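Local coordinates for protein alkaline phosphatase D (Bacillus subtilis, PDB 2YEQ) that hydrolyses phosphate esters, acting as an alkaline phosphatase and phosphodiesterase with iron and calcium ions in its active site, at residues A[7-12]-A[92-97]; A[11-16]-A[25-30]; A[334-339]-A[428-433]; A[419-424]-A[500-505]. One frame throughout, in Å; residues are numbered along the deposited sequence.

Contact 1: A[7-12]-A[92-97]; sequences YPFTLG and FKTGHE
Phe-9 pushes the tip of its ring against Phe-92 and Thr-94, where the hairpin of strands 87-94 and 97-105 turns back in the N-terminal beta domain, a fold that is probably immunoglobulin-like. CE1 of Phe-9 lies 4.0 Å from CB of Phe-92, and CZ of Phe-9 comes to 3.7 Å from CG2 of Thr-94; both partners approach the ring obliquely. Glu-97 O sits at the ring edge, near its plane, 3.8 Å from Phe-9 CE2. Beside this, Pro-8 packs on the aliphatic part of Glu-97, with Pro-8 CD 3.8 Å from Glu-97 CG. No hydrogen bond joins the two segments, which meet through van der Waals contacts alone. The hairpin's type II' turn from Thr-94 to Glu-97, with Gly-95 at positive phi, is closed by bonds in both directions between the backbones of Thr-94 and Glu-97. OG1 of Thr-94 stands anti to the backbone N (chi1 -170°) and bonds to Pro-45 O of the adjacent strand 44-51, while CG2 is turned to Phe-9. In the other segment Phe-9 centres an inverse gamma turn and opens a type I turn ending at Gly-12. Tyr-7, whose OH bonds to Leu-98 O, offers its ring edge to the carboxylate of Glu-97: Tyr-7 CD1 lies 3.6 Å from Glu-97 OE1, with ring and carboxylate planes 69° apart.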
# COMPACT_ATOMS: atom_id res chain seq x y z
N TYR A 7 -12.60 25.98 8.25
CA TYR A 7 -12.08 24.93 9.13
C TYR A 7 -10.78 24.34 8.54
O TYR A 7 -10.78 23.94 7.38
CB TYR A 7 -13.13 23.84 9.26
CG TYR A 7 -12.72 22.73 10.17
CD1 TYR A 7 -12.53 22.97 11.53
CD2 TYR A 7 -12.51 21.43 9.70
CE1 TYR A 7 -12.18 21.98 12.38
CE2 TYR A 7 -12.13 20.41 10.57
CZ TYR A 7 -11.98 20.69 11.91
OH TYR A 7 -11.58 19.71 12.82
N PRO A 8 -9.69 24.36 9.28
CA PRO A 8 -8.39 24.04 8.65
C PRO A 8 -8.07 22.55 8.49
O PRO A 8 -7.24 22.17 7.64
CB PRO A 8 -7.38 24.74 9.55
CG PRO A 8 -8.05 24.87 10.88
CD PRO A 8 -9.51 25.04 10.58
N PHE A 9 -8.72 21.69 9.27
CA PHE A 9 -8.35 20.27 9.28
C PHE A 9 -9.20 19.48 8.27
O PHE A 9 -9.81 18.48 8.61
CB PHE A 9 -8.50 19.68 10.69
CG PHE A 9 -7.65 20.37 11.74
CD1 PHE A 9 -6.28 20.14 11.81
CD2 PHE A 9 -8.23 21.21 12.67
CE1 PHE A 9 -5.51 20.75 12.77
CE2 PHE A 9 -7.44 21.83 13.66
CZ PHE A 9 -6.10 21.59 13.71
N THR A 10 -9.22 19.96 7.03
CA THR A 10 -10.04 19.39 5.97
C THR A 10 -9.54 18.00 5.54
O THR A 10 -10.27 17.27 4.87
CB THR A 10 -9.99 20.31 4.72
OG1 THR A 10 -8.60 20.51 4.37
CG2 THR A 10 -10.67 21.70 5.01
N LEU A 11 -8.30 17.68 5.86
CA LEU A 11 -7.72 16.36 5.51
C LEU A 11 -7.68 15.44 6.71
O LEU A 11 -7.05 14.36 6.66
CB LEU A 11 -6.31 16.53 4.94
CG LEU A 11 -6.27 17.49 3.75
CD1 LEU A 11 -4.88 17.47 3.14
CD2 LEU A 11 -7.32 17.18 2.72
N GLY A 12 -8.33 15.87 7.79
CA GLY A 12 -8.41 15.07 9.01
C GLY A 12 -7.09 14.91 9.72
O GLY A 12 -6.22 15.80 9.71
N PHE A 92 -5.38 17.73 17.72
CA PHE A 92 -4.62 18.93 17.50
C PHE A 92 -5.51 20.14 17.73
O PHE A 92 -6.72 20.07 17.55
CB PHE A 92 -4.11 19.00 16.05
CG PHE A 92 -3.20 17.86 15.66
CD1 PHE A 92 -1.83 17.96 15.85
CD2 PHE A 92 -3.72 16.72 15.09
CE1 PHE A 92 -0.99 16.93 15.47
CE2 PHE A 92 -2.87 15.66 14.71
CZ PHE A 92 -1.51 15.78 14.90
N LYS A 93 -4.88 21.27 18.04
CA LYS A 93 -5.57 22.54 18.20
C LYS A 93 -4.69 23.62 17.58
O LYS A 93 -3.49 23.65 17.85
CB LYS A 93 -5.79 22.83 19.67
CG LYS A 93 -6.63 24.03 19.99
CD LYS A 93 -6.44 24.42 21.47
CE LYS A 93 -7.60 25.24 22.03
NZ LYS A 93 -7.63 25.20 23.53
N THR A 94 -5.28 24.47 16.76
CA THR A 94 -4.57 25.62 16.21
C THR A 94 -5.48 26.83 16.38
O THR A 94 -6.60 26.85 15.91
CB THR A 94 -4.10 25.38 14.74
OG1 THR A 94 -3.23 26.44 14.34
CG2 THR A 94 -5.27 25.21 13.76
N GLY A 95 -4.97 27.82 17.10
CA GLY A 95 -5.78 28.92 17.60
C GLY A 95 -6.86 28.30 18.46
O GLY A 95 -6.58 27.56 19.42
N HIS A 96 -8.09 28.52 18.07
CA HIS A 96 -9.24 27.96 18.75
C HIS A 96 -9.79 26.73 18.01
O HIS A 96 -10.74 26.10 18.49
CB HIS A 96 -10.33 29.03 18.90
CG HIS A 96 -9.83 30.29 19.54
ND1 HIS A 96 -9.87 30.51 20.90
CD2 HIS A 96 -9.24 31.39 19.00
CE1 HIS A 96 -9.34 31.69 21.17
NE2 HIS A 96 -8.94 32.24 20.03
N GLU A 97 -9.22 26.39 16.86
CA GLU A 97 -9.76 25.31 16.01
C GLU A 97 -9.30 23.95 16.53
O GLU A 97 -8.13 23.78 16.86
CB GLU A 97 -9.35 25.48 14.55
CG GLU A 97 -9.74 26.82 13.90
CD GLU A 97 -11.22 26.93 13.59
OE1 GLU A 97 -11.91 25.88 13.47
OE2 GLU A 97 -11.68 28.10 13.45

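Contact 2: A[11-16]-A[25-30]; sequences LGVASG and LWTRLA
Trp-26 turns the rim of its six-membered ring to Leu-11, Gly-12 and Ala-14 in an antiparallel beta hairpin. Its CG, anti to the backbone N (chi1 176°), is carried to the side of the carbonyl carbon. Ala-14 CB is 3.7 Å from Trp-26 CE3, approaching obliquely, and Leu-11 CB lies 3.9 Å from Trp-26 CH2, while Leu-11 O comes to the ring edge at CZ3, near its plane. Ala-14 and Trp-26 also form the hydrogen-bonded pair of the hairpin, Trp-26 N reaching Ala-14 O at 2.8 Å and Ala-14 N bonding back to Trp-26 O. Thr-27, with OG1 anti to its backbone N (chi1 -166°), donates that hydroxyl to Gly-12 O at 2.7 Å, at a C=O...OG1 angle of 158°, tilted a little from the carbonyl plane. A water donates to Gly-12 O as well, at 3.0 Å; it also accepts from Leu-11 N and donates to Arg-28 O, bridging the backbones where the strands part. There the extended chain of Arg-28 runs alongside Leu-11, pointing the same way, and Leu-11 CD1 touches its CD and NH1; the guanidinium is held beyond by Ala-72 O and His-245. On the Trp-26 face, Arg-190 of helix 179-190 makes a cation-pi contact with the indole, whereas Val-13, Ser-15 and Leu-25 pack on Tyr-90 of strand 87-94. Strands 203-206 and 74-79 continue the sheet on either side of the hairpin.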
# COMPACT_ATOMS: atom_id res chain seq x y z
N LEU A 11 -8.30 17.68 5.86
CA LEU A 11 -7.72 16.36 5.51
C LEU A 11 -7.68 15.44 6.71
O LEU A 11 -7.05 14.36 6.66
CB LEU A 11 -6.31 16.53 4.94
CG LEU A 11 -6.27 17.49 3.75
CD1 LEU A 11 -4.88 17.47 3.14
CD2 LEU A 11 -7.32 17.18 2.72
N GLY A 12 -8.33 15.87 7.79
CA GLY A 12 -8.41 15.07 9.01
C GLY A 12 -7.09 14.91 9.72
O GLY A 12 -6.22 15.80 9.71
N VAL A 13 -6.95 13.76 10.37
CA VAL A 13 -5.78 13.43 11.13
C VAL A 13 -5.34 12.00 10.81
O VAL A 13 -6.06 11.25 10.13
CB VAL A 13 -6.03 13.57 12.66
CG1 VAL A 13 -6.48 15.02 13.03
CG2 VAL A 13 -7.07 12.51 13.17
N ALA A 14 -4.15 11.64 11.25
CA ALA A 14 -3.62 10.30 10.99
C ALA A 14 -2.57 9.99 12.02
O ALA A 14 -2.04 10.90 12.68
CB ALA A 14 -3.02 10.17 9.55
N SER A 15 -2.27 8.71 12.17
CA SER A 15 -1.16 8.27 13.00
C SER A 15 -0.42 7.13 12.31
O SER A 15 -0.95 6.45 11.44
CB SER A 15 -1.62 7.82 14.40
OG SER A 15 -2.35 6.60 14.35
N GLY A 16 0.80 6.90 12.73
CA GLY A 16 1.59 5.91 12.02
C GLY A 16 2.92 5.56 12.61
O GLY A 16 3.36 6.11 13.61
N LEU A 25 2.09 11.23 14.93
CA LEU A 25 0.80 11.89 14.75
C LEU A 25 0.92 12.87 13.59
O LEU A 25 1.89 13.60 13.50
CB LEU A 25 0.41 12.64 16.02
CG LEU A 25 0.54 11.90 17.37
CD1 LEU A 25 0.12 12.84 18.52
CD2 LEU A 25 -0.29 10.62 17.37
N TRP A 26 -0.10 12.91 12.74
CA TRP A 26 -0.09 13.71 11.54
C TRP A 26 -1.35 14.54 11.42
O TRP A 26 -2.46 14.09 11.74
CB TRP A 26 0.03 12.81 10.30
CG TRP A 26 -0.05 13.55 8.99
CD1 TRP A 26 1.00 14.05 8.27
CD2 TRP A 26 -1.24 13.90 8.26
NE1 TRP A 26 0.53 14.69 7.15
CE2 TRP A 26 -0.83 14.62 7.12
CE3 TRP A 26 -2.61 13.69 8.47
CZ2 TRP A 26 -1.73 15.11 6.19
CZ3 TRP A 26 -3.51 14.21 7.55
CH2 TRP A 26 -3.06 14.91 6.41
N THR A 27 -1.18 15.77 10.94
CA THR A 27 -2.27 16.48 10.32
C THR A 27 -1.68 17.50 9.34
O THR A 27 -0.46 17.55 9.15
CB THR A 27 -3.20 17.14 11.36
OG1 THR A 27 -4.41 17.53 10.70
CG2 THR A 27 -2.51 18.33 12.07
N ARG A 28 -2.55 18.27 8.72
CA ARG A 28 -2.16 19.32 7.80
C ARG A 28 -3.20 20.43 7.90
O ARG A 28 -4.44 20.16 7.90
CB ARG A 28 -2.08 18.81 6.36
CG ARG A 28 -1.73 19.94 5.33
CD ARG A 28 -1.48 19.47 3.92
NE ARG A 28 -1.43 20.67 3.09
CZ ARG A 28 -1.82 20.78 1.83
NH1 ARG A 28 -2.25 19.74 1.13
NH2 ARG A 28 -1.75 21.98 1.25
N LEU A 29 -2.73 21.67 7.96
CA LEU A 29 -3.61 22.85 7.88
C LEU A 29 -3.85 23.22 6.43
O LEU A 29 -2.92 23.67 5.74
CB LEU A 29 -3.00 24.04 8.62
CG LEU A 29 -2.49 23.74 10.02
CD1 LEU A 29 -1.93 25.03 10.69
CD2 LEU A 29 -3.62 23.12 10.85
N ALA A 30 -5.08 23.01 5.97
CA ALA A 30 -5.47 23.21 4.58
C ALA A 30 -6.94 23.67 4.44
O ALA A 30 -7.76 22.95 3.87
CB ALA A 30 -5.23 21.90 3.79
O HOH W 1 -6.48 18.20 7.91

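Contact 3: A[334-339]-A[428-433]; sequences FAKWNF and KENPHI. With EDO (1,2-ethanediol), chain B; EDO (1,2-ethanediol), chain T.
Asn-430 meets the backbone of Asn-338 with both ends of its amide. Asn-338 N donates to Asn-430 OD1 at 2.9 Å in an almost straight bond (169°), and Asn-430 ND2 returns one of 2.9 Å to Asn-338 O, which lies in the amide plane. OD1 of Asn-430 carries a second donor, Lys-336 NZ at 2.8 Å, arriving above the carbonyl plane and from the face opposite Asn-338 N. The ammonium also meets a water that accepts from Asn-338 ND2 and donates to Glu-429 OE2; that carboxylate oxygen bonds to Ser-342 OG as well, and Asn-338 OD1 accepts from Gly-340 N. His-432 makes the other polar link: its NE2 donates to Lys-336 O at 2.6 Å, with the oxygen in the ring plane, which fixes the ring's rotation and places the proton on that nitrogen. The other ring nitrogen, ND1, shares a hydrogen bond with a bound ethanediol, either being the possible donor. The segment 428-433 is the exit from helix 423-429 into strand 433-437, an outermost strand of a seven-stranded mixed sheet in the calcineurin-like phosphoesterase domain; Asn-430 ND2 also bonds to Ile-426 O in that helix. The Lys-336 chain crosses His-432 at about a right angle, CB 3.7 Å from CE1 of the ring. Ile-433 CD1 reaches Trp-337 CD1 obliquely at 3.9 Å, and the side chain of Trp-337 is about 11 Å from a calcium ion.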
# COMPACT_ATOMS: atom_id res chain seq x y z
N PHE A 334 4.65 -11.52 -6.26
CA PHE A 334 5.87 -12.23 -5.91
C PHE A 334 5.95 -13.66 -6.48
O PHE A 334 7.02 -14.11 -6.91
CB PHE A 334 6.02 -12.28 -4.40
CG PHE A 334 7.30 -12.88 -3.92
CD1 PHE A 334 8.44 -12.12 -3.82
CD2 PHE A 334 7.35 -14.22 -3.53
CE1 PHE A 334 9.64 -12.68 -3.36
CE2 PHE A 334 8.54 -14.78 -3.08
CZ PHE A 334 9.67 -14.02 -2.99
N ALA A 335 4.83 -14.38 -6.44
CA ALA A 335 4.81 -15.77 -6.89
C ALA A 335 4.96 -15.85 -8.40
O ALA A 335 4.78 -14.85 -9.11
CB ALA A 335 3.54 -16.49 -6.43
N LYS A 336 5.29 -17.05 -8.90
CA LYS A 336 5.23 -17.35 -10.33
C LYS A 336 3.83 -17.08 -10.84
O LYS A 336 2.84 -17.49 -10.23
CB LYS A 336 5.65 -18.81 -10.59
CG LYS A 336 5.51 -19.29 -12.02
CD LYS A 336 5.86 -20.81 -12.15
CE LYS A 336 5.32 -21.45 -13.43
NZ LYS A 336 3.84 -21.67 -13.48
N TRP A 337 3.74 -16.44 -12.01
CA TRP A 337 2.47 -15.98 -12.52
C TRP A 337 2.48 -16.00 -14.03
O TRP A 337 2.50 -14.95 -14.71
CB TRP A 337 2.23 -14.57 -11.96
CG TRP A 337 0.84 -14.01 -12.01
CD1 TRP A 337 -0.32 -14.69 -11.96
CD2 TRP A 337 0.49 -12.61 -12.05
NE1 TRP A 337 -1.38 -13.81 -11.99
CE2 TRP A 337 -0.90 -12.53 -12.04
CE3 TRP A 337 1.24 -11.43 -12.10
CZ2 TRP A 337 -1.58 -11.32 -12.09
CZ3 TRP A 337 0.57 -10.23 -12.15
CH2 TRP A 337 -0.83 -10.18 -12.13
N ASN A 338 2.45 -17.22 -14.57
CA ASN A 338 2.58 -17.45 -16.01
C ASN A 338 1.27 -17.28 -16.73
O ASN A 338 0.33 -18.03 -16.48
CB ASN A 338 3.14 -18.86 -16.26
CG ASN A 338 3.47 -19.14 -17.72
OD1 ASN A 338 3.34 -18.26 -18.62
ND2 ASN A 338 3.92 -20.36 -17.97
N PHE A 339 1.22 -16.33 -17.67
CA PHE A 339 0.03 -16.08 -18.47
C PHE A 339 -0.01 -16.88 -19.76
O PHE A 339 -1.01 -16.86 -20.46
CB PHE A 339 -0.05 -14.59 -18.85
CG PHE A 339 -0.01 -13.67 -17.68
CD1 PHE A 339 -1.01 -13.71 -16.70
CD2 PHE A 339 1.00 -12.73 -17.55
CE1 PHE A 339 -0.97 -12.85 -15.60
CE2 PHE A 339 1.03 -11.86 -16.46
CZ PHE A 339 0.05 -11.93 -15.48
N LYS A 428 -4.85 -23.13 -13.87
CA LYS A 428 -4.37 -24.38 -14.45
C LYS A 428 -2.86 -24.35 -14.60
O LYS A 428 -2.17 -25.29 -14.21
CB LYS A 428 -5.02 -24.61 -15.82
CG LYS A 428 -5.45 -26.04 -16.12
CD LYS A 428 -6.07 -26.13 -17.54
CE LYS A 428 -7.22 -27.15 -17.63
NZ LYS A 428 -7.25 -27.88 -18.94
N GLU A 429 -2.33 -23.25 -15.14
CA GLU A 429 -0.92 -23.16 -15.48
C GLU A 429 -0.07 -22.91 -14.25
O GLU A 429 1.15 -23.15 -14.26
CB GLU A 429 -0.74 -22.06 -16.54
CG GLU A 429 0.64 -22.00 -17.15
CD GLU A 429 1.07 -23.31 -17.79
OE1 GLU A 429 0.27 -23.88 -18.56
OE2 GLU A 429 2.22 -23.75 -17.51
N ASN A 430 -0.70 -22.45 -13.17
CA ASN A 430 0.02 -22.03 -11.97
C ASN A 430 -0.58 -22.68 -10.71
O ASN A 430 -1.25 -21.99 -9.93
CB ASN A 430 -0.02 -20.48 -11.85
CG ASN A 430 0.64 -19.78 -13.02
OD1 ASN A 430 1.87 -19.68 -13.06
ND2 ASN A 430 -0.15 -19.37 -14.01
N PRO A 431 -0.35 -23.98 -10.52
CA PRO A 431 -1.08 -24.75 -9.49
C PRO A 431 -0.75 -24.36 -8.05
O PRO A 431 -1.44 -24.76 -7.13
CB PRO A 431 -0.64 -26.22 -9.77
CG PRO A 431 0.64 -26.09 -10.56
CD PRO A 431 0.42 -24.88 -11.41
N HIS A 432 0.32 -23.60 -7.84
CA HIS A 432 0.58 -23.03 -6.53
C HIS A 432 -0.45 -21.94 -6.13
O HIS A 432 -0.56 -21.60 -4.96
CB HIS A 432 1.99 -22.45 -6.46
CG HIS A 432 2.25 -21.39 -7.49
ND1 HIS A 432 2.50 -21.70 -8.81
CD2 HIS A 432 2.25 -20.04 -7.40
CE1 HIS A 432 2.64 -20.57 -9.49
NE2 HIS A 432 2.51 -19.55 -8.66
N ILE A 433 -1.19 -21.42 -7.10
CA ILE A 433 -2.15 -20.38 -6.87
C ILE A 433 -3.49 -21.00 -6.42
O ILE A 433 -4.11 -21.78 -7.14
CB ILE A 433 -2.37 -19.47 -8.13
CG1 ILE A 433 -1.06 -18.80 -8.58
CG2 ILE A 433 -3.40 -18.38 -7.81
CD1 ILE A 433 -1.20 -17.75 -9.72
C1 EDO B . 4.67 -24.60 -9.76
O1 EDO B . 3.82 -23.92 -10.71
C2 EDO B . 4.29 -24.38 -8.29
O2 EDO B . 5.23 -23.58 -7.53
C1 EDO T . 3.40 -25.47 -14.59
O1 EDO T . 2.15 -26.02 -15.01
C2 EDO T . 3.81 -25.95 -13.20
O2 EDO T . 4.99 -25.26 -12.77
O HOH W 2 4.10 -22.52 -16.14

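Contact 4: A[419-424]-A[500-505]; sequences KRADTD and DEVEED. With EDO (1,2-ethanediol), chain M.
The chain of Arg-420, bent at chi2 and chi3, ends in a guanidinium set among three carboxylates, in a salt-bridge network with Asp-422, Glu-501 and Glu-503. The close pair is NH2 of Arg-420 with OE1 of Glu-503, 2.8 Å apart, although the guanidinium and carboxylate planes are turned 65° from one another. Glu-501 stands differently: its carboxylate is only 12° from parallel to the guanidinium but displaced well out of its plane, and the 3.6 Å from Arg-420 NH1 to Glu-501 OE1 marks a long, purely electrostatic pairing. Asp-422 comes in the guanidinium plane at its edge, with OD1 a long 3.9 Å from Arg-420 NE. CG of Asp-422 lies between its backbone N and carbonyl carbon (chi1 60°), and its other oxygen is spent on the backbone, OD2 accepting from Glu-503 N at 2.9 Å from above the carboxylate plane. A second backbone link, Ala-421 N to Glu-501 O at 3.0 Å, runs nearly along the C=O axis, and the neighbouring Ala-421 CB packs on Val-502 CG1. Glu-503 OE2 has its own partner in Arg-506. The contact joins the chain leading into helices 423-429 and 504-520; Arg-420 and Thr-423 rest on Phe-436 of strand 433-437, and Glu-503 leans on Trp-337 and Phe-339 in the loop 334-339.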
# COMPACT_ATOMS: atom_id res chain seq x y z
N LYS A 419 -14.98 -13.62 -11.19
CA LYS A 419 -14.07 -14.37 -12.04
C LYS A 419 -13.91 -13.63 -13.36
O LYS A 419 -14.83 -12.94 -13.78
CB LYS A 419 -14.71 -15.75 -12.30
CG LYS A 419 -13.85 -16.81 -12.93
CD LYS A 419 -14.58 -18.18 -12.86
CE LYS A 419 -14.03 -19.19 -13.85
NZ LYS A 419 -14.16 -20.58 -13.31
N ARG A 420 -12.78 -13.84 -14.04
CA ARG A 420 -12.46 -13.23 -15.34
C ARG A 420 -12.34 -14.31 -16.44
O ARG A 420 -12.38 -15.49 -16.15
CB ARG A 420 -11.09 -12.56 -15.26
CG ARG A 420 -11.02 -11.36 -14.42
CD ARG A 420 -10.00 -10.40 -14.97
NE ARG A 420 -8.66 -10.52 -14.39
CZ ARG A 420 -8.08 -9.57 -13.63
NH1 ARG A 420 -8.72 -8.44 -13.29
NH2 ARG A 420 -6.85 -9.77 -13.18
N ALA A 421 -12.15 -13.87 -17.68
CA ALA A 421 -12.00 -14.77 -18.82
C ALA A 421 -10.75 -15.66 -18.75
O ALA A 421 -10.76 -16.76 -19.27
CB ALA A 421 -12.01 -13.97 -20.11
N ASP A 422 -9.69 -15.21 -18.09
CA ASP A 422 -8.43 -15.95 -18.08
C ASP A 422 -8.17 -16.66 -16.75
O ASP A 422 -7.15 -17.31 -16.57
CB ASP A 422 -7.25 -15.01 -18.42
CG ASP A 422 -7.09 -13.86 -17.44
OD1 ASP A 422 -7.96 -13.67 -16.56
OD2 ASP A 422 -6.09 -13.12 -17.54
N THR A 423 -9.11 -16.56 -15.82
CA THR A 423 -8.91 -17.15 -14.50
C THR A 423 -8.62 -18.65 -14.51
O THR A 423 -7.65 -19.10 -13.89
CB THR A 423 -10.12 -16.89 -13.58
OG1 THR A 423 -10.35 -15.49 -13.49
CG2 THR A 423 -9.87 -17.46 -12.18
N ASP A 424 -9.44 -19.43 -15.21
CA ASP A 424 -9.23 -20.89 -15.25
C ASP A 424 -7.89 -21.25 -15.87
O ASP A 424 -7.18 -22.08 -15.32
CB ASP A 424 -10.37 -21.59 -16.00
CG ASP A 424 -11.68 -21.55 -15.23
OD1 ASP A 424 -11.66 -21.48 -13.97
OD2 ASP A 424 -12.74 -21.58 -15.88
N ASP A 500 -15.56 -10.60 -19.07
CA ASP A 500 -14.63 -10.98 -20.13
C ASP A 500 -13.28 -10.27 -20.05
O ASP A 500 -12.51 -10.29 -21.00
CB ASP A 500 -15.23 -10.85 -21.54
CG ASP A 500 -16.28 -9.79 -21.62
OD1 ASP A 500 -15.98 -8.63 -21.26
OD2 ASP A 500 -17.40 -10.12 -22.07
N GLU A 501 -12.97 -9.69 -18.89
CA GLU A 501 -11.67 -9.06 -18.66
C GLU A 501 -10.55 -10.12 -18.64
O GLU A 501 -10.80 -11.29 -18.33
CB GLU A 501 -11.67 -8.24 -17.34
CG GLU A 501 -11.80 -6.68 -17.51
CD GLU A 501 -11.02 -5.84 -16.44
OE1 GLU A 501 -9.97 -6.29 -15.91
OE2 GLU A 501 -11.46 -4.71 -16.13
N VAL A 502 -9.33 -9.70 -19.01
CA VAL A 502 -8.13 -10.54 -18.88
C VAL A 502 -7.05 -9.66 -18.28
O VAL A 502 -7.19 -8.45 -18.27
CB VAL A 502 -7.66 -11.10 -20.24
CG1 VAL A 502 -8.71 -12.04 -20.81
CG2 VAL A 502 -7.36 -9.95 -21.23
N GLU A 503 -5.99 -10.26 -17.76
CA GLU A 503 -4.94 -9.47 -17.11
C GLU A 503 -4.39 -8.34 -18.02
O GLU A 503 -4.15 -7.23 -17.53
CB GLU A 503 -3.80 -10.37 -16.64
CG GLU A 503 -2.70 -9.65 -15.88
CD GLU A 503 -3.18 -9.02 -14.57
OE1 GLU A 503 -4.12 -9.57 -13.96
OE2 GLU A 503 -2.60 -7.97 -14.16
N GLU A 504 -4.22 -8.63 -19.32
CA GLU A 504 -3.67 -7.65 -20.28
C GLU A 504 -4.48 -6.32 -20.29
O GLU A 504 -3.96 -5.27 -20.67
CB GLU A 504 -3.59 -8.26 -21.70
CG GLU A 504 -2.74 -7.46 -22.74
CD GLU A 504 -1.21 -7.52 -22.51
OE1 GLU A 504 -0.70 -8.50 -21.93
OE2 GLU A 504 -0.50 -6.58 -22.93
N ASP A 505 -5.74 -6.36 -19.87
CA ASP A 505 -6.56 -5.12 -19.84
C ASP A 505 -5.99 -4.02 -18.96
O ASP A 505 -6.08 -2.84 -19.31
CB ASP A 505 -7.99 -5.42 -19.46
CG ASP A 505 -8.71 -6.23 -20.53
OD1 ASP A 505 -8.42 -6.08 -21.73
OD2 ASP A 505 -9.57 -7.05 -20.17
C1 EDO M . -2.05 -11.13 -19.90
O1 EDO M . -3.45 -11.28 -20.14
C2 EDO M . -1.23 -11.95 -20.89
O2 EDO M . -1.14 -11.25 -22.14

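Contacts 1 and 2 share Leu-11 and Gly-12 and touch, whereas contacts 3 and 4 lie on the opposite side of the chain's centre, with centres about 14 Å apart. Contact 1 is mostly buried and without bonds between its segments; contact 2, wholly buried, adds strand pairing and a bridging water. They meet where Pro-8 O and Thr-10 OG1 face the backbone of Ala-30. Contacts 3 and 4 use the two ends of helix 423-429 and touch through Glu-503: side-chain-to-backbone hydrogen bonds dominate the buried end, ion pairs the partly exposed one. Contact 2 alone of the four is strand-to-strand.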